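PDB 4O6K: interleukin 22 from Danio rerio, which probably acts as a secreted, all-helical cytokine of the interleukin-10 family, signalling through a cell-surface receptor as human interleukin-22 does. Local coordinates for residues A[49-58]-A[97-108]; A[16-26]-A[124-134]. All coordinates share one frame; numbering follows the deposited sequence.

Interaction 1. Residues A[49-58]-A[97-108]; sequences CINARILKYY and DYSSHPLVKQFK
Ile50, Ile54 and Tyr57 look across at Tyr98, Val104 and Phe107 where helix 47-62 runs alongside helix 102-117 in the all-helical bundle of this interleukin-10-family cytokine. The short segments lie 9.4 Å apart axis to axis and are inclined by 27°, running in the same direction. Apolar contacts fill the middle: CG2 of Val104 sits among the Ile50 carbonyl oxygen, Ile50 CG2 and Ile54 CG1, and Ile54 CG2 lies over one face of the Phe107 ring. The aromatic cluster closes the C-terminal end. Tyr57 brings CD2 to the edge of Phe107, its plane turned 88° from that ring, while the Tyr58 and Phe107 rings are nearly parallel but slid apart. Tyr58 OH is hydrogen-bonded to the carbonyl oxygen of Ala126.

CH-pi contacts mark both ends. Ile50 CD1 lies over His101, 3.5 Å from its ring centroid; with Pro102 CD against the opposite face, the imidazole is sandwiched, and its ND1 caps the following helix by accepting from Leu103 N at 3.0 Å. Lys108 lays CG over Tyr57. Cys49, disulfide-bonded to Cys94, sets CB against Tyr98 CE2 at 3.5 Å.

In the charged pair, Arg53, CG anti to the backbone N (chi1 -157°) and the chain bent at chi2, places its guanidinium with one face under Asp97 OD1, a salt bridge of charges alone. Arg53 NH1 also bonds weakly to a water that accepts from Tyr98 N. A leucine in its place would probably leave the Asp97 carboxylate without its positive mate across the contact. Ser99 N reaches Asp97 OD1 in an Asx turn, from above the carboxylate plane at 3.0 Å; separately, Ser99 OG meets its syn lone pair at 2.7 Å.

Interaction 2. Residues A[16-26]-A[124-134]; sequences LAAMTDTARNE and NKAIGETNTLY
Leu16 points CG away from its own carbonyl carbon (chi1 -69°), and the extended branch beyond carries CD1 over one face of Tyr134, 3.6 Å from the ring centroid, a CH-pi contact in which the two side chains cross at about a right angle. Its other methyl, CD2, rests on Thr130 CG2. Ile127 turns CG2 anti to the backbone N, and that methyl meets Met19 CE at 3.5 Å, a tight carbon pair, where the bend at chi3 turns the terminal methyl, CE, onto it.

Between these apolar points helix 10-24 of the all-helical bundle packs against the break between helix 119-128 and helix 130-140, and comes closest at glycine: the CA atoms of Thr20 and Gly128 are 4.1 Å apart, bare backbone facing the threonine. Thr20 OG1 is 3.0 Å from Gly128 O and also touches Asn131 CB. A water sits beside Thr20 OG1, accepting from it, donating to Ile127 O at 3.0 Å and taking a weak bond from Asn131 N, so it bridges the two sides. Ile127 O is gripped further by Thr130 N and by Thr130 OG1 at 2.7 Å, both from the same face of its plane. One helical turn on, Ala23 CB presses on Asn124 O at 3.3 Å.

The helix 16-24 portion runs broadly antiparallel, at a marked slant, to both partners, at 146° to 124-128 and 147° to 130-134. Helix 76-93 backs the apolar side, with Val79 on Leu16, Ile76 on Met19 and Leu83 on Thr130 and Tyr134, while Val62 of helix 47-62 lies against Ile127.

From the N terminus, helix 10-24 supplies the first half of interaction 2, whose partner, 124-134, comes only after 97 intervening residues. Inside that long loop the chain forms helix 47-62, then helix 76-93, and returns at 97-108 to close interaction 1, which is thus nested within interaction 2. Helix 102-117 leads straight into helix 119-128, so the two later halves follow each other in sequence. The contacts lie on opposite sides of the chain's centre, about 19 Å apart between centres, yet they meet at Tyr58, which packs on Thr130 and Leu133. Together they join the first helix and helix 102-117 to the bundle from opposite sides.

Interaction 1. Residues A[49-58]-A[97-108]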
# COMPACT_ATOMS: atom_id res chain seq x y z
N CYS A 49 -6.01 6.46 8.12
CA CYS A 49 -6.63 7.07 6.95
C CYS A 49 -5.60 7.65 5.99
O CYS A 49 -5.84 7.72 4.79
CB CYS A 49 -7.63 8.15 7.38
SG CYS A 49 -9.10 7.51 8.21
N ILE A 50 -4.46 8.09 6.53
CA ILE A 50 -3.37 8.57 5.68
C ILE A 50 -2.84 7.44 4.80
O ILE A 50 -2.70 7.60 3.59
CB ILE A 50 -2.21 9.14 6.52
CG1 ILE A 50 -2.60 10.49 7.12
CG2 ILE A 50 -0.97 9.32 5.65
CD1 ILE A 50 -1.63 10.99 8.17
N ASN A 51 -2.57 6.29 5.42
CA ASN A 51 -2.08 5.13 4.68
C ASN A 51 -3.17 4.54 3.78
O ASN A 51 -2.87 3.96 2.74
CB ASN A 51 -1.56 4.07 5.64
CG ASN A 51 -0.20 4.42 6.23
OD1 ASN A 51 0.80 4.46 5.52
ND2 ASN A 51 -0.17 4.69 7.53
N ALA A 52 -4.42 4.70 4.20
CA ALA A 52 -5.55 4.23 3.40
C ALA A 52 -5.66 5.01 2.10
O ALA A 52 -6.12 4.48 1.08
CB ALA A 52 -6.84 4.35 4.20
N ARG A 53 -5.24 6.27 2.13
CA ARG A 53 -5.30 7.11 0.95
C ARG A 53 -4.17 6.71 0.00
O ARG A 53 -4.32 6.75 -1.22
CB ARG A 53 -5.18 8.59 1.33
CG ARG A 53 -5.76 9.52 0.29
CD ARG A 53 -7.26 9.29 0.26
NE ARG A 53 -7.92 9.81 -0.93
CZ ARG A 53 -9.19 10.21 -0.94
NH1 ARG A 53 -9.92 10.13 0.16
NH2 ARG A 53 -9.74 10.67 -2.06
N ILE A 54 -3.04 6.34 0.58
CA ILE A 54 -1.91 5.80 -0.17
C ILE A 54 -2.28 4.46 -0.79
O ILE A 54 -1.89 4.15 -1.92
CB ILE A 54 -0.66 5.65 0.72
CG1 ILE A 54 -0.17 7.02 1.20
CG2 ILE A 54 0.45 4.92 -0.02
CD1 ILE A 54 0.99 6.95 2.17
N LEU A 55 -3.05 3.67 -0.05
CA LEU A 55 -3.53 2.37 -0.52
C LEU A 55 -4.40 2.57 -1.76
O LEU A 55 -4.33 1.80 -2.72
CB LEU A 55 -4.32 1.65 0.57
CG LEU A 55 -4.88 0.28 0.17
CD1 LEU A 55 -3.75 -0.65 -0.26
CD2 LEU A 55 -5.68 -0.33 1.31
N LYS A 56 -5.22 3.62 -1.72
CA LYS A 56 -6.07 4.00 -2.85
C LYS A 56 -5.25 4.23 -4.10
O LYS A 56 -5.59 3.74 -5.19
CB LYS A 56 -6.85 5.27 -2.52
CG LYS A 56 -7.75 5.77 -3.64
CD LYS A 56 -8.66 6.88 -3.12
CE LYS A 56 -9.58 7.40 -4.21
NZ LYS A 56 -10.38 6.29 -4.80
N TYR A 57 -4.16 4.97 -3.94
CA TYR A 57 -3.25 5.27 -5.04
C TYR A 57 -2.59 3.99 -5.55
O TYR A 57 -2.37 3.84 -6.75
CB TYR A 57 -2.20 6.28 -4.60
CG TYR A 57 -1.49 6.96 -5.75
CD1 TYR A 57 -2.03 8.10 -6.34
CD2 TYR A 57 -0.29 6.47 -6.24
CE1 TYR A 57 -1.39 8.72 -7.39
CE2 TYR A 57 0.36 7.10 -7.29
CZ TYR A 57 -0.20 8.22 -7.86
OH TYR A 57 0.44 8.85 -8.91
N TYR A 58 -2.26 3.09 -4.63
CA TYR A 58 -1.68 1.80 -4.97
C TYR A 58 -2.59 0.98 -5.87
O TYR A 58 -2.15 0.41 -6.86
CB TYR A 58 -1.37 1.00 -3.70
CG TYR A 58 0.10 0.95 -3.34
CD1 TYR A 58 0.73 2.02 -2.74
CD2 TYR A 58 0.85 -0.19 -3.60
CE1 TYR A 58 2.07 1.97 -2.40
CE2 TYR A 58 2.19 -0.25 -3.27
CZ TYR A 58 2.80 0.83 -2.68
OH TYR A 58 4.13 0.77 -2.35
N ASP A 97 -10.64 13.99 4.10
CA ASP A 97 -9.94 13.71 2.88
C ASP A 97 -8.47 14.05 2.98
O ASP A 97 -8.09 15.17 2.93
CB ASP A 97 -10.56 14.49 1.73
CG ASP A 97 -9.81 14.33 0.43
OD1 ASP A 97 -8.96 13.46 0.32
OD2 ASP A 97 -10.11 15.04 -0.51
N TYR A 98 -7.66 13.02 3.10
CA TYR A 98 -6.23 13.12 3.32
C TYR A 98 -5.40 13.21 2.07
O TYR A 98 -4.21 13.06 2.13
CB TYR A 98 -5.73 11.99 4.19
CG TYR A 98 -6.03 12.10 5.65
CD1 TYR A 98 -5.20 12.75 6.52
CD2 TYR A 98 -7.11 11.50 6.18
CE1 TYR A 98 -5.49 12.84 7.87
CE2 TYR A 98 -7.40 11.59 7.53
CZ TYR A 98 -6.58 12.26 8.37
OH TYR A 98 -6.92 12.27 9.66
N SER A 99 -6.03 13.45 0.96
CA SER A 99 -5.31 13.86 -0.21
C SER A 99 -4.51 15.17 0.11
O SER A 99 -3.50 15.42 -0.45
CB SER A 99 -6.21 13.96 -1.42
OG SER A 99 -7.12 12.87 -1.53
N SER A 100 -4.92 15.95 1.10
CA SER A 100 -4.23 17.19 1.40
C SER A 100 -3.12 17.02 2.44
O SER A 100 -2.56 18.00 2.92
CB SER A 100 -5.23 18.24 1.89
OG SER A 100 -5.85 17.83 3.10
N HIS A 101 -2.81 15.77 2.79
CA HIS A 101 -1.74 15.49 3.74
C HIS A 101 -0.39 15.40 3.03
O HIS A 101 -0.30 14.84 1.93
CB HIS A 101 -2.03 14.21 4.52
CG HIS A 101 -1.16 14.04 5.73
ND1 HIS A 101 0.12 13.53 5.67
CD2 HIS A 101 -1.38 14.34 7.03
CE1 HIS A 101 0.64 13.51 6.88
NE2 HIS A 101 -0.25 13.99 7.73
N PRO A 102 0.67 15.94 3.65
CA PRO A 102 2.03 15.97 3.10
C PRO A 102 2.61 14.59 2.75
O PRO A 102 3.32 14.47 1.75
CB PRO A 102 2.86 16.60 4.22
CG PRO A 102 1.91 17.36 5.04
CD PRO A 102 0.55 16.75 4.88
N LEU A 103 2.30 13.58 3.55
CA LEU A 103 2.87 12.25 3.36
C LEU A 103 2.29 11.53 2.15
O LEU A 103 2.99 10.79 1.46
CB LEU A 103 2.68 11.40 4.62
CG LEU A 103 3.50 11.86 5.83
CD1 LEU A 103 3.17 11.03 7.06
CD2 LEU A 103 4.99 11.82 5.53
N VAL A 104 1.03 11.76 1.84
CA VAL A 104 0.40 11.20 0.70
C VAL A 104 1.02 11.84 -0.53
O VAL A 104 1.37 11.17 -1.39
CB VAL A 104 -1.11 11.41 0.72
CG1 VAL A 104 -1.76 10.89 -0.53
CG2 VAL A 104 -1.72 10.77 1.92
N LYS A 105 1.15 13.14 -0.54
CA LYS A 105 1.79 13.83 -1.65
C LYS A 105 3.24 13.36 -1.83
O LYS A 105 3.70 13.22 -2.92
CB LYS A 105 1.72 15.33 -1.48
CG LYS A 105 0.45 15.95 -2.01
CD LYS A 105 0.18 17.26 -1.36
CE LYS A 105 -0.01 17.04 0.11
NZ LYS A 105 -1.39 17.15 0.61
N GLN A 106 3.91 13.09 -0.74
CA GLN A 106 5.29 12.63 -0.82
C GLN A 106 5.45 11.36 -1.61
O GLN A 106 6.29 11.26 -2.47
CB GLN A 106 5.90 12.44 0.55
CG GLN A 106 7.35 12.04 0.52
CD GLN A 106 7.91 11.74 1.90
OE1 GLN A 106 7.71 12.48 2.80
NE2 GLN A 106 8.57 10.65 2.04
N PHE A 107 4.61 10.40 -1.30
CA PHE A 107 4.61 9.16 -2.02
C PHE A 107 4.40 9.39 -3.51
O PHE A 107 5.16 8.93 -4.32
CB PHE A 107 3.60 8.18 -1.49
CG PHE A 107 3.53 6.95 -2.31
CD1 PHE A 107 4.58 6.10 -2.33
CD2 PHE A 107 2.45 6.70 -3.11
CE1 PHE A 107 4.55 4.99 -3.11
CE2 PHE A 107 2.40 5.59 -3.91
CZ PHE A 107 3.46 4.74 -3.91
N LYS A 108 3.34 10.10 -3.82
CA LYS A 108 3.01 10.43 -5.16
C LYS A 108 4.14 11.12 -5.90
O LYS A 108 4.50 10.77 -7.00
CB LYS A 108 1.78 11.29 -5.15
CG LYS A 108 0.52 10.57 -4.74
CD LYS A 108 -0.70 11.23 -5.33
CE LYS A 108 -1.53 11.93 -4.29
NZ LYS A 108 -2.99 11.70 -4.34
O HOH W 1 -9.05 10.34 3.47

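Interaction 2. Residues A[16-26]-A[124-134]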
# COMPACT_ATOMS: atom_id res chain seq x y z
N LEU A 16 1.32 -11.05 -0.45
CA LEU A 16 2.11 -9.82 -0.42
C LEU A 16 3.59 -10.11 -0.27
O LEU A 16 4.43 -9.45 -0.88
CB LEU A 16 1.62 -8.91 0.70
CG LEU A 16 0.24 -8.31 0.46
CD1 LEU A 16 -0.27 -7.61 1.70
CD2 LEU A 16 0.27 -7.35 -0.72
N ALA A 17 3.91 -11.10 0.57
CA ALA A 17 5.29 -11.54 0.73
C ALA A 17 5.82 -12.13 -0.57
O ALA A 17 6.97 -11.91 -0.94
CB ALA A 17 5.39 -12.56 1.85
N ALA A 18 4.99 -12.93 -1.21
CA ALA A 18 5.29 -13.48 -2.51
C ALA A 18 5.58 -12.34 -3.50
O ALA A 18 6.56 -12.37 -4.17
CB ALA A 18 4.16 -14.39 -2.99
N MET A 19 4.74 -11.33 -3.54
CA MET A 19 4.95 -10.21 -4.41
C MET A 19 6.28 -9.54 -4.17
O MET A 19 6.97 -9.28 -5.08
CB MET A 19 3.86 -9.16 -4.31
CG MET A 19 2.61 -9.41 -5.09
SD MET A 19 1.72 -7.88 -5.10
CE MET A 19 1.96 -7.48 -6.75
N THR A 20 6.61 -9.30 -2.92
CA THR A 20 7.84 -8.69 -2.50
C THR A 20 9.07 -9.46 -2.94
O THR A 20 9.95 -8.90 -3.49
CB THR A 20 7.87 -8.45 -0.97
OG1 THR A 20 6.85 -7.54 -0.62
CG2 THR A 20 9.15 -7.89 -0.56
N ASP A 21 9.05 -10.75 -2.72
CA ASP A 21 10.16 -11.63 -3.08
C ASP A 21 10.43 -11.58 -4.58
O ASP A 21 11.58 -11.56 -5.01
CB ASP A 21 9.87 -13.07 -2.65
CG ASP A 21 11.10 -13.96 -2.74
OD1 ASP A 21 12.22 -13.45 -2.55
OD2 ASP A 21 10.94 -15.17 -3.01
N THR A 22 9.39 -11.52 -5.38
CA THR A 22 9.48 -11.46 -6.83
C THR A 22 10.04 -10.12 -7.28
O THR A 22 10.98 -10.07 -7.94
CB THR A 22 8.08 -11.71 -7.49
OG1 THR A 22 7.65 -13.02 -7.24
CG2 THR A 22 8.11 -11.52 -8.92
N ALA A 23 9.42 -9.04 -6.87
CA ALA A 23 9.85 -7.71 -7.18
C ALA A 23 11.30 -7.51 -6.82
O ALA A 23 11.99 -6.88 -7.53
CB ALA A 23 9.00 -6.70 -6.46
N ARG A 24 11.74 -8.04 -5.69
CA ARG A 24 13.06 -7.74 -5.21
C ARG A 24 14.16 -8.67 -5.76
O ARG A 24 15.33 -8.39 -5.66
CB ARG A 24 13.07 -7.63 -3.69
CG ARG A 24 13.57 -8.84 -2.99
CD ARG A 24 13.73 -8.63 -1.51
NE ARG A 24 14.31 -9.82 -0.94
CZ ARG A 24 15.60 -10.04 -0.80
NH1 ARG A 24 16.53 -9.17 -1.20
NH2 ARG A 24 15.98 -11.17 -0.27
N ASN A 25 13.73 -9.76 -6.36
CA ASN A 25 14.60 -10.57 -7.17
C ASN A 25 14.76 -10.01 -8.58
O ASN A 25 14.89 -10.76 -9.50
CB ASN A 25 14.06 -11.99 -7.24
CG ASN A 25 15.09 -13.00 -7.63
OD1 ASN A 25 16.13 -13.09 -7.02
ND2 ASN A 25 14.81 -13.77 -8.65
N GLU A 26 14.71 -8.69 -8.74
CA GLU A 26 14.92 -7.97 -9.99
C GLU A 26 15.94 -6.86 -9.81
O GLU A 26 16.15 -6.37 -8.70
CB GLU A 26 13.60 -7.39 -10.50
CG GLU A 26 12.50 -8.42 -10.68
CD GLU A 26 12.46 -8.98 -12.09
OE1 GLU A 26 12.62 -10.21 -12.26
OE2 GLU A 26 12.25 -8.19 -13.04
N ASN A 124 7.76 -1.97 -9.98
CA ASN A 124 8.31 -3.10 -9.24
C ASN A 124 8.75 -2.72 -7.83
O ASN A 124 8.56 -3.49 -6.89
CB ASN A 124 9.50 -3.71 -10.00
CG ASN A 124 9.06 -4.56 -11.17
OD1 ASN A 124 7.96 -5.11 -11.19
ND2 ASN A 124 9.93 -4.69 -12.17
N LYS A 125 9.33 -1.54 -7.70
CA LYS A 125 9.81 -1.06 -6.41
C LYS A 125 8.65 -0.81 -5.45
O LYS A 125 8.68 -1.26 -4.30
CB LYS A 125 10.63 0.23 -6.58
CG LYS A 125 11.30 0.70 -5.31
CD LYS A 125 12.19 1.90 -5.57
CE LYS A 125 13.01 2.25 -4.34
NZ LYS A 125 13.79 1.09 -3.85
N ALA A 126 7.63 -0.10 -5.92
CA ALA A 126 6.45 0.18 -5.11
C ALA A 126 5.69 -1.10 -4.77
O ALA A 126 5.18 -1.25 -3.67
CB ALA A 126 5.54 1.16 -5.83
N ILE A 127 5.62 -2.01 -5.74
CA ILE A 127 4.99 -3.32 -5.54
C ILE A 127 5.65 -4.07 -4.39
O ILE A 127 4.96 -4.66 -3.55
CB ILE A 127 5.07 -4.17 -6.83
CG1 ILE A 127 3.96 -3.76 -7.80
CG2 ILE A 127 4.93 -5.65 -6.51
CD1 ILE A 127 4.13 -4.31 -9.20
N GLY A 128 6.97 -4.02 -4.34
CA GLY A 128 7.72 -4.66 -3.27
C GLY A 128 7.47 -4.03 -1.91
O GLY A 128 7.73 -4.64 -0.88
N GLU A 129 6.98 -2.80 -1.92
CA GLU A 129 6.71 -2.07 -0.68
C GLU A 129 5.27 -2.23 -0.20
O GLU A 129 4.92 -1.73 0.86
CB GLU A 129 7.03 -0.59 -0.87
CG GLU A 129 8.49 -0.30 -1.22
CD GLU A 129 8.80 1.18 -1.26
OE1 GLU A 129 8.08 1.96 -0.61
OE2 GLU A 129 9.76 1.57 -1.96
N THR A 130 4.46 -2.94 -0.98
CA THR A 130 3.05 -3.12 -0.63
C THR A 130 2.87 -3.84 0.70
O THR A 130 1.98 -3.50 1.49
CB THR A 130 2.29 -3.91 -1.72
OG1 THR A 130 2.64 -3.40 -3.02
CG2 THR A 130 0.79 -3.79 -1.53
N ASN A 131 3.72 -4.83 0.95
CA ASN A 131 3.70 -5.58 2.20
C ASN A 131 3.89 -4.65 3.40
O ASN A 131 3.23 -4.81 4.42
CB ASN A 131 4.79 -6.66 2.18
CG ASN A 131 4.62 -7.69 3.28
OD1 ASN A 131 5.39 -8.65 3.37
ND2 ASN A 131 3.60 -7.52 4.12
N THR A 132 4.80 -3.69 3.26
CA THR A 132 5.08 -2.71 4.30
C THR A 132 3.87 -1.80 4.56
O THR A 132 3.56 -1.47 5.70
CB THR A 132 6.31 -1.85 3.95
OG1 THR A 132 7.46 -2.69 3.83
CG2 THR A 132 6.57 -0.80 5.02
N LEU A 133 3.20 -1.40 3.48
CA LEU A 133 2.00 -0.58 3.58
C LEU A 133 0.90 -1.32 4.33
O LEU A 133 0.19 -0.73 5.15
CB LEU A 133 1.51 -0.18 2.18
CG LEU A 133 0.25 0.68 2.09
CD1 LEU A 133 0.39 1.96 2.90
CD2 LEU A 133 -0.06 1.00 0.63
N TYR A 134 0.78 -2.61 4.06
CA TYR A 134 -0.19 -3.47 4.72
C TYR A 134 0.07 -3.53 6.22
O TYR A 134 -0.86 -3.54 7.03
CB TYR A 134 -0.13 -4.88 4.12
CG TYR A 134 -1.45 -5.62 4.11
CD1 TYR A 134 -2.51 -5.17 3.35
CD2 TYR A 134 -1.61 -6.80 4.84
CE1 TYR A 134 -3.71 -5.86 3.32
CE2 TYR A 134 -2.80 -7.49 4.81
CZ TYR A 134 -3.85 -7.01 4.06
OH TYR A 134 -5.05 -7.69 4.03
O HOH W 2 4.11 -6.40 -1.28